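Putative oxidoreductase (Salmonella enterica subsp. enterica serovar Typhimurium, PDB 3NX4) binds NADP and probably reduces acryloyl-CoA at the expense of NADPH, as a member of the medium-chain dehydrogenase/reductase family. Local coordinates at residues A[128-131]-A[132-136]; A[165-169]-A[170-174]; A[279-282]-A[283-286]. One frame throughout, in Å; residues are numbered along the deposited sequence.

Interaction 1: residues A[128-131]-A[132-136]; sequences GFTA and MLCVM. With NAP (NADP nicotinamide-adenine-dinucleotide phosphate), chain C.
Phe-129 and Leu-133 form an i/i+4 side-chain contact within helix 118-140, on the buried turn that passes the nicotinamide end of bound NADP. Phe-129 starts out pointing away from residues 132-136, but with CG anti to the backbone N (chi1 173°) its ring swings back along the helix, and CE2 comes 3.5 Å from Leu-133 CD1. The branch carbon Leu-133 CG lies over one face of the ring, toward the rim, where a leucine fork can follow a flat aromatic surface. Trp-279 of helix 272-285 stacks on the same phenyl group. Behind this pair the backbone is regular helix: Leu-133 N donates to Phe-129 O at 3.0 Å, and Cys-134 N to Thr-130 O at 2.9 Å. Small Ala-131 packs on helix 158-169, where its CB meets Val-159, Thr-162 and Ala-163, while selenomethionine Met-132 covers Leu-166 of that helix. Thr-130 faces the cofactor. Its OG1 lies beside the backbone N, hydrogen-bonds to Thr-126 O one turn earlier, and sits 3.1 Å from NAP C4N, the carbon that carries the hydride in nicotinamide cofactors; its methyl CG2 also touches the ring, 3.9 Å from the same carbon. The bond to Thr-126 fixes the hydroxyl's rotation and places a short polar side chain with one methyl beside C4N of the nicotinamide, while the apolar face of the helix is committed to the core.

Interaction 2: residues A[165-169]-A[170-174]; sequences ALLHK and LGYQV
The carbonyl oxygen His-168 O takes the N-H of Gly-171 at 3.1 Å and is also met by a water, 2.9 Å away, that bridges to Tyr-172 O. The Gly-171 N-H comes from well above the carbonyl plane, as expected where the chain is turning out of the helix. One residue earlier, Leu-167 O accepts from Tyr-172 N at 3.0 Å. These two bonds, with positive phi at Gly-171 (97°), make a Schellman motif that closes helix 158-169; glycine takes up this angle readily, having no CB to meet the carbonyl oxygen before it. A second water spans His-168 ND1, in the plane of the imidazole, and Tyr-172 O. The motif sits in the beta-alpha-beta crossover of the Rossmann fold, where strand 150-152 leads through this helix to the parallel neighbour strand 174-178. Under the turn the apolar side chains come together. Leu-167 sends CD2 over one face of the Tyr-172 ring in a CH-pi contact, 4.1 Å from the ring centroid, while Leu-167 O lies at the edge of that ring, in its plane. The ring reaches this place with CG anti to the carbonyl carbon (chi1 -67°), and its OH hydrogen-bonds to Ile-143 O. Where strand 174-178 begins, Val-174 CG2 presses on Leu-167 CB at 3.4 Å, closer than usual van der Waals contact, as the two side chains cross at about a right angle.

Interaction 3: residues A[279-282]-A[283-286]; sequences WARL and VKDL
A salt-bridge network of Arg-281, Lys-284 and Asp-285 occupies the last turn of helix 272-285, built on the i/i+4 spacing that brings arginine and aspartate onto one side of the helix. Arg-281 grips a single oxygen side-on: NE donates to Asp-285 OD2 at 2.8 Å, and NH2 reaches the same atom at 3.0 Å. The oxygen lies nearly in the guanidinium plane, yet the carboxylate itself is turned steeply, its plane 76° from that of the arginine, and the two nitrogens arrive from opposite faces of it. Bends at chi2 and chi3 (-76° and -53°) curl the arginine chain back along the helix toward this partner. Lys-284, running beside Arg-281, curls at its last two torsions to bring NZ to the syn side of Asp-285 OD1, at 2.6 Å. Lys-169 of helix 158-169 shares OD1, while Glu-139 of helix 118-140 binds Arg-281 NH1, so the network ties together three helices of the cofactor-binding half of this medium-chain dehydrogenase/reductase. A buried carboxylate near a helix C-terminus would be disfavoured by the helix dipole; three surrounding cations would be expected to offset this and favour the ionised form. On the backbone, Asp-285 N donates to Arg-281 O at 2.7 Å and Leu-286 N to Leu-282 O at 3.1 Å, the latter bond coming just as the chain leaves helical geometry. The opposite chemistry rules nearby: Leu-282 and Leu-286 lie side by side, CD2 to CD1 4.2 Å, filling the interior with branched apolar side chains where the helix meets its neighbours, and Leu-282 CD1 lies over one face of the Trp-279 indole, toward its rim.

In the fold
Interactions 1, 2 and 3 follow one another in series along the chain, yet they gather in space: the centre of interaction 1 lies about 10 Å from that of interaction 3, and interaction 2 about 13 Å from each of the others. They mark three helices, 118-140, 158-169 and 272-285, that pack against each other. Val-135 of interaction 1 packs on Leu-170 of interaction 2, Met-132 on Leu-282 of interaction 3, and Leu-166 of interaction 2 on Leu-286. Interaction 1 lies nearest the chain's centre, at the cofactor; interactions 2 and 3 lie farther out, where helices end, the former leading into the parallel Rossmann sheet. The cofactor-facing turn is thus backed by two other helices.

Interaction 1: residues A[128-131]-A[132-136]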
loop_
_atom_site.group_PDB
_atom_site.type_symbol
_atom_site.label_atom_id
_atom_site.label_comp_id
_atom_site.label_asym_id
_atom_site.label_seq_id
_atom_site.Cartn_x
_atom_site.Cartn_y
_atom_site.Cartn_z
ATOM N N GLY A 128 -17.589 -9.886 7.660
ATOM C CA GLY A 128 -16.811 -11.101 7.500
ATOM C C GLY A 128 -16.266 -11.277 6.085
ATOM O O GLY A 128 -15.147 -11.750 5.894
ATOM N N PHE A 129 -17.061 -10.902 5.091
ATOM C CA PHE A 129 -16.612 -10.927 3.703
ATOM C C PHE A 129 -15.388 -10.017 3.547
ATOM O O PHE A 129 -14.384 -10.399 2.949
ATOM C CB PHE A 129 -17.776 -10.488 2.802
ATOM C CG PHE A 129 -17.413 -10.300 1.355
ATOM C CD1 PHE A 129 -17.311 -11.394 0.495
ATOM C CD2 PHE A 129 -17.251 -9.024 0.832
ATOM C CE1 PHE A 129 -16.997 -11.218 -0.849
ATOM C CE2 PHE A 129 -16.953 -8.836 -0.524
ATOM C CZ PHE A 129 -16.816 -9.936 -1.360
ATOM N N THR A 130 -15.466 -8.827 4.131
ATOM C CA THR A 130 -14.338 -7.903 4.191
ATOM C C THR A 130 -13.098 -8.480 4.918
ATOM O O THR A 130 -11.966 -8.314 4.463
ATOM C CB THR A 130 -14.773 -6.593 4.872
ATOM O OG1 THR A 130 -15.867 -6.027 4.141
ATOM C CG2 THR A 130 -13.619 -5.585 4.903
ATOM N N ALA A 131 -13.299 -9.128 6.056
ATOM C CA ALA A 131 -12.170 -9.732 6.765
ATOM C C ALA A 131 -11.482 -10.735 5.850
ATOM O O ALA A 131 -10.243 -10.832 5.825
ATOM C CB ALA A 131 -12.631 -10.425 8.023
HETATM N N MSE A 132 -12.296 -11.488 5.103
HETATM C CA MSE A 132 -11.753 -12.490 4.198
HETATM C C MSE A 132 -10.929 -11.816 3.089
HETATM O O MSE A 132 -9.831 -12.267 2.760
HETATM C CB MSE A 132 -12.864 -13.357 3.602
HETATM C CG MSE A 132 -12.338 -14.565 2.841
HETATM SE SE MSE A 132 -11.513 -15.929 4.006
HETATM C CE MSE A 132 -9.826 -15.852 3.279
ATOM N N LEU A 133 -11.462 -10.748 2.501
ATOM C CA LEU A 133 -10.689 -9.995 1.515
ATOM C C LEU A 133 -9.361 -9.484 2.099
ATOM O O LEU A 133 -8.359 -9.428 1.379
ATOM C CB LEU A 133 -11.501 -8.837 0.947
ATOM C CG LEU A 133 -12.733 -9.254 0.137
ATOM C CD1 LEU A 133 -13.578 -8.031 -0.178
ATOM C CD2 LEU A 133 -12.334 -9.993 -1.149
ATOM N N CYS A 134 -9.352 -9.109 3.387
ATOM C CA CYS A 134 -8.126 -8.604 4.019
ATOM C C CYS A 134 -7.116 -9.717 4.199
ATOM O O CYS A 134 -5.937 -9.546 3.931
ATOM C CB CYS A 134 -8.421 -7.970 5.381
ATOM S SG CYS A 134 -9.309 -6.413 5.284
ATOM N N VAL A 135 -7.584 -10.870 4.650
ATOM C CA VAL A 135 -6.714 -12.030 4.760
ATOM C C VAL A 135 -6.124 -12.394 3.383
ATOM O O VAL A 135 -4.942 -12.713 3.260
ATOM C CB VAL A 135 -7.485 -13.211 5.365
ATOM C CG1 VAL A 135 -6.684 -14.496 5.244
ATOM C CG2 VAL A 135 -7.840 -12.901 6.842
HETATM N N MSE A 136 -6.941 -12.323 2.341
HETATM C CA MSE A 136 -6.454 -12.651 1.004
HETATM C C MSE A 136 -5.384 -11.658 0.515
HETATM O O MSE A 136 -4.438 -12.035 -0.185
HETATM C CB MSE A 136 -7.632 -12.750 0.034
HETATM C CG MSE A 136 -8.448 -14.021 0.250
HETATM SE SE MSE A 136 -10.179 -13.991 -0.707
HETATM C CE MSE A 136 -9.551 -13.794 -2.519
HETATM P PA NAP C . -17.435 -2.481 14.367
HETATM O O1A NAP C . -18.060 -3.791 14.616
HETATM O O2A NAP C . -18.065 -1.297 14.973
HETATM O O5B NAP C . -15.879 -2.538 14.728
HETATM C C5B NAP C . -15.169 -1.339 14.861
HETATM C C4B NAP C . -14.234 -1.556 16.041
HETATM O O4B NAP C . -13.336 -0.482 16.106
HETATM C C3B NAP C . -14.977 -1.588 17.379
HETATM O O3B NAP C . -15.313 -2.916 17.733
HETATM C C2B NAP C . -13.955 -1.018 18.344
HETATM O O2B NAP C . -13.157 -2.090 18.786
HETATM C C1B NAP C . -13.088 -0.136 17.462
HETATM N N9A NAP C . -13.417 1.288 17.617
HETATM C C8A NAP C . -14.665 1.862 17.627
HETATM N N7A NAP C . -14.507 3.202 17.763
HETATM C C5A NAP C . -13.190 3.484 17.823
HETATM C C6A NAP C . -12.483 4.672 17.962
HETATM N N6A NAP C . -13.113 5.835 18.065
HETATM N N1A NAP C . -11.112 4.636 17.989
HETATM C C2A NAP C . -10.443 3.435 17.887
HETATM N N3A NAP C . -11.146 2.255 17.757
HETATM C C4A NAP C . -12.496 2.285 17.729
HETATM O O3 NAP C . -17.389 -2.206 12.775
HETATM P PN NAP C . -17.235 -3.244 11.564
HETATM O O1N NAP C . -18.559 -3.545 10.972
HETATM O O2N NAP C . -16.392 -4.355 12.060
HETATM O O5D NAP C . -16.393 -2.309 10.557
HETATM C C5D NAP C . -15.109 -1.884 10.948
HETATM C C4D NAP C . -14.657 -0.740 10.055
HETATM O O4D NAP C . -14.505 -1.237 8.747
HETATM C C3D NAP C . -15.700 0.361 9.977
HETATM O O3D NAP C . -15.046 1.609 9.894
HETATM C C2D NAP C . -16.431 0.086 8.683
HETATM O O2D NAP C . -16.923 1.270 8.104
HETATM C C1D NAP C . -15.306 -0.498 7.851
HETATM N N1N NAP C . -15.754 -1.382 6.768
HETATM C C2N NAP C . -15.449 -1.026 5.486
HETATM C C3N NAP C . -15.819 -1.826 4.409
HETATM C C7N NAP C . -15.029 -1.667 3.139
HETATM O O7N NAP C . -15.648 -1.867 1.895
HETATM N N7N NAP C . -13.747 -1.333 3.231
HETATM C C4N NAP C . -16.511 -3.012 4.656
HETATM C C5N NAP C . -16.814 -3.370 5.976
HETATM C C6N NAP C . -16.417 -2.547 7.029
HETATM P P2B NAP C . -12.569 -2.118 20.297
HETATM O O1X NAP C . -12.081 -3.518 20.550
HETATM O O2X NAP C . -11.418 -1.146 20.409
HETATM O O3X NAP C . -13.683 -1.748 21.238
#

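Interaction 2: residues A[165-169]-A[170-174]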
loop_
_atom_site.group_PDB
_atom_site.type_symbol
_atom_site.label_atom_id
_atom_site.label_comp_id
_atom_site.label_asym_id
_atom_site.label_seq_id
_atom_site.Cartn_x
_atom_site.Cartn_y
_atom_site.Cartn_z
ATOM N N ALA A 165 -10.522 -14.883 13.947
ATOM C CA ALA A 165 -10.929 -16.282 13.804
ATOM C C ALA A 165 -10.312 -16.935 12.570
ATOM O O ALA A 165 -9.862 -18.077 12.627
ATOM C CB ALA A 165 -12.453 -16.397 13.752
ATOM N N LEU A 166 -10.300 -16.208 11.458
ATOM C CA LEU A 166 -9.683 -16.696 10.218
ATOM C C LEU A 166 -8.171 -16.892 10.370
ATOM O O LEU A 166 -7.646 -17.961 10.076
ATOM C CB LEU A 166 -9.951 -15.731 9.060
ATOM C CG LEU A 166 -11.400 -15.675 8.582
ATOM C CD1 LEU A 166 -11.564 -14.513 7.619
ATOM C CD2 LEU A 166 -11.785 -16.999 7.925
ATOM N N LEU A 167 -7.480 -15.849 10.821
ATOM C CA LEU A 167 -6.030 -15.923 10.997
ATOM C C LEU A 167 -5.674 -17.046 11.956
ATOM O O LEU A 167 -4.707 -17.764 11.744
ATOM C CB LEU A 167 -5.462 -14.598 11.527
ATOM C CG LEU A 167 -5.563 -13.416 10.545
ATOM C CD1 LEU A 167 -5.303 -12.094 11.274
ATOM C CD2 LEU A 167 -4.624 -13.593 9.339
ATOM N N HIS A 168 -6.453 -17.189 13.025
ATOM C CA HIS A 168 -6.203 -18.262 13.973
ATOM C C HIS A 168 -6.319 -19.633 13.296
ATOM O O HIS A 168 -5.462 -20.498 13.463
ATOM C CB HIS A 168 -7.179 -18.186 15.140
ATOM C CG HIS A 168 -7.007 -19.294 16.126
ATOM N ND1 HIS A 168 -5.862 -19.443 16.881
ATOM C CD2 HIS A 168 -7.823 -20.318 16.471
ATOM C CE1 HIS A 168 -5.985 -20.508 17.654
ATOM N NE2 HIS A 168 -7.165 -21.056 17.424
ATOM N N LYS A 169 -7.387 -19.829 12.535
ATOM C CA LYS A 169 -7.600 -21.103 11.839
ATOM C C LYS A 169 -6.468 -21.383 10.864
ATOM O O LYS A 169 -6.027 -22.524 10.727
ATOM C CB LYS A 169 -8.930 -21.089 11.073
ATOM C CG LYS A 169 -9.310 -22.443 10.487
ATOM C CD LYS A 169 -8.736 -22.598 9.069
ATOM C CE LYS A 169 -9.276 -23.866 8.378
ATOM N NZ LYS A 169 -8.725 -23.999 6.995
ATOM N N LEU A 170 -6.010 -20.333 10.183
ATOM C CA LEU A 170 -4.986 -20.465 9.161
ATOM C C LEU A 170 -3.588 -20.657 9.742
ATOM O O LEU A 170 -2.632 -20.833 8.997
ATOM C CB LEU A 170 -5.007 -19.266 8.206
ATOM C CG LEU A 170 -6.287 -19.290 7.362
ATOM C CD1 LEU A 170 -6.585 -17.932 6.740
ATOM C CD2 LEU A 170 -6.256 -20.422 6.288
ATOM N N GLY A 171 -3.474 -20.620 11.067
ATOM C CA GLY A 171 -2.210 -20.913 11.724
ATOM C C GLY A 171 -1.347 -19.719 12.129
ATOM O O GLY A 171 -0.218 -19.908 12.582
ATOM N N TYR A 172 -1.862 -18.501 12.006
ATOM C CA TYR A 172 -1.068 -17.325 12.384
ATOM C C TYR A 172 -1.020 -17.083 13.899
ATOM O O TYR A 172 -1.946 -17.422 14.622
ATOM C CB TYR A 172 -1.618 -16.062 11.730
ATOM C CG TYR A 172 -1.476 -16.025 10.224
ATOM C CD1 TYR A 172 -2.415 -16.646 9.407
ATOM C CD2 TYR A 172 -0.408 -15.358 9.619
ATOM C CE1 TYR A 172 -2.296 -16.620 8.007
ATOM C CE2 TYR A 172 -0.279 -15.320 8.217
ATOM C CZ TYR A 172 -1.228 -15.952 7.421
ATOM O OH TYR A 172 -1.113 -15.925 6.028
ATOM N N GLN A 173 0.024 -16.409 14.351
ATOM C CA GLN A 173 0.049 -15.882 15.695
ATOM C C GLN A 173 -0.630 -14.527 15.520
ATOM O O GLN A 173 -0.232 -13.766 14.668
ATOM C CB GLN A 173 1.479 -15.704 16.182
ATOM C CG GLN A 173 2.164 -17.003 16.512
ATOM C CD GLN A 173 1.522 -17.681 17.680
ATOM O OE1 GLN A 173 1.265 -17.059 18.693
ATOM N NE2 GLN A 173 1.254 -18.959 17.544
ATOM N N VAL A 174 -1.652 -14.248 16.318
ATOM C CA VAL A 174 -2.479 -13.060 16.177
ATOM C C VAL A 174 -2.386 -12.159 17.407
ATOM O O VAL A 174 -2.546 -12.623 18.532
ATOM C CB VAL A 174 -3.968 -13.439 15.970
ATOM C CG1 VAL A 174 -4.816 -12.189 15.921
ATOM C CG2 VAL A 174 -4.145 -14.263 14.660
HETATM O O HOH W 1 -4.014 -17.426 16.601
HETATM O O HOH W 2 -2.979 -20.088 15.000
#

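Interaction 3: residues A[279-282]-A[283-286]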
loop_
_atom_site.group_PDB
_atom_site.type_symbol
_atom_site.label_atom_id
_atom_site.label_comp_id
_atom_site.label_asym_id
_atom_site.label_seq_id
_atom_site.Cartn_x
_atom_site.Cartn_y
_atom_site.Cartn_z
ATOM N N TRP A 279 -16.156 -16.021 -0.681
ATOM C CA TRP A 279 -17.220 -16.818 -0.062
ATOM C C TRP A 279 -16.806 -18.281 0.078
ATOM O O TRP A 279 -16.972 -18.883 1.128
ATOM C CB TRP A 279 -18.557 -16.674 -0.818
ATOM C CG TRP A 279 -19.223 -15.374 -0.510
ATOM C CD1 TRP A 279 -19.345 -14.297 -1.344
ATOM C CD2 TRP A 279 -19.803 -14.980 0.747
ATOM N NE1 TRP A 279 -19.988 -13.269 -0.694
ATOM C CE2 TRP A 279 -20.273 -13.659 0.593
ATOM C CE3 TRP A 279 -19.987 -15.624 1.979
ATOM C CZ2 TRP A 279 -20.916 -12.968 1.619
ATOM C CZ3 TRP A 279 -20.630 -14.930 3.012
ATOM C CH2 TRP A 279 -21.083 -13.617 2.822
ATOM N N ALA A 280 -16.241 -18.843 -0.982
ATOM C CA ALA A 280 -15.736 -20.206 -0.913
ATOM C C ALA A 280 -14.695 -20.370 0.210
ATOM O O ALA A 280 -14.701 -21.373 0.917
ATOM C CB ALA A 280 -15.151 -20.618 -2.257
ATOM N N ARG A 281 -13.809 -19.388 0.376
ATOM C CA ARG A 281 -12.775 -19.467 1.424
ATOM C C ARG A 281 -13.387 -19.377 2.826
ATOM O O ARG A 281 -12.971 -20.086 3.745
ATOM C CB ARG A 281 -11.707 -18.371 1.251
ATOM C CG ARG A 281 -10.697 -18.614 0.095
ATOM C CD ARG A 281 -9.653 -19.671 0.441
ATOM N NE ARG A 281 -8.961 -19.403 1.711
ATOM C CZ ARG A 281 -7.870 -18.649 1.835
ATOM N NH1 ARG A 281 -7.331 -18.084 0.764
ATOM N NH2 ARG A 281 -7.308 -18.466 3.034
ATOM N N LEU A 282 -14.365 -18.494 2.987
ATOM C CA LEU A 282 -15.077 -18.372 4.254
ATOM C C LEU A 282 -15.705 -19.702 4.681
ATOM O O LEU A 282 -15.568 -20.125 5.826
ATOM C CB LEU A 282 -16.150 -17.281 4.160
ATOM C CG LEU A 282 -15.603 -15.847 4.238
ATOM C CD1 LEU A 282 -16.626 -14.885 3.665
ATOM C CD2 LEU A 282 -15.240 -15.470 5.687
ATOM N N VAL A 283 -16.389 -20.366 3.760
ATOM C CA VAL A 283 -17.009 -21.636 4.099
ATOM C C VAL A 283 -15.939 -22.601 4.600
ATOM O O VAL A 283 -16.156 -23.363 5.538
ATOM C CB VAL A 283 -17.766 -22.231 2.901
ATOM C CG1 VAL A 283 -18.245 -23.637 3.226
ATOM C CG2 VAL A 283 -18.936 -21.330 2.535
ATOM N N LYS A 284 -14.767 -22.541 3.983
ATOM C CA LYS A 284 -13.682 -23.441 4.343
ATOM C C LYS A 284 -12.970 -23.041 5.636
ATOM O O LYS A 284 -12.612 -23.901 6.440
ATOM C CB LYS A 284 -12.674 -23.532 3.190
ATOM C CG LYS A 284 -11.472 -24.417 3.473
ATOM C CD LYS A 284 -10.527 -24.476 2.275
ATOM C CE LYS A 284 -9.865 -23.122 1.995
ATOM N NZ LYS A 284 -8.758 -22.778 2.945
ATOM N N ASP A 285 -12.774 -21.741 5.840
ATOM C CA ASP A 285 -11.830 -21.272 6.853
ATOM C C ASP A 285 -12.414 -20.807 8.195
ATOM O O ASP A 285 -11.676 -20.691 9.177
ATOM C CB ASP A 285 -10.904 -20.203 6.260
ATOM C CG ASP A 285 -9.970 -20.772 5.213
ATOM O OD1 ASP A 285 -9.753 -21.999 5.223
ATOM O OD2 ASP A 285 -9.447 -20.004 4.385
ATOM N N LEU A 286 -13.715 -20.536 8.251
ATOM C CA LEU A 286 -14.346 -20.212 9.539
ATOM C C LEU A 286 -14.799 -21.471 10.266
ATOM O O LEU A 286 -15.577 -22.254 9.729
ATOM C CB LEU A 286 -15.544 -19.283 9.368
ATOM C CG LEU A 286 -15.349 -17.776 9.261
ATOM C CD1 LEU A 286 -16.713 -17.105 9.225
ATOM C CD2 LEU A 286 -14.532 -17.246 10.434
#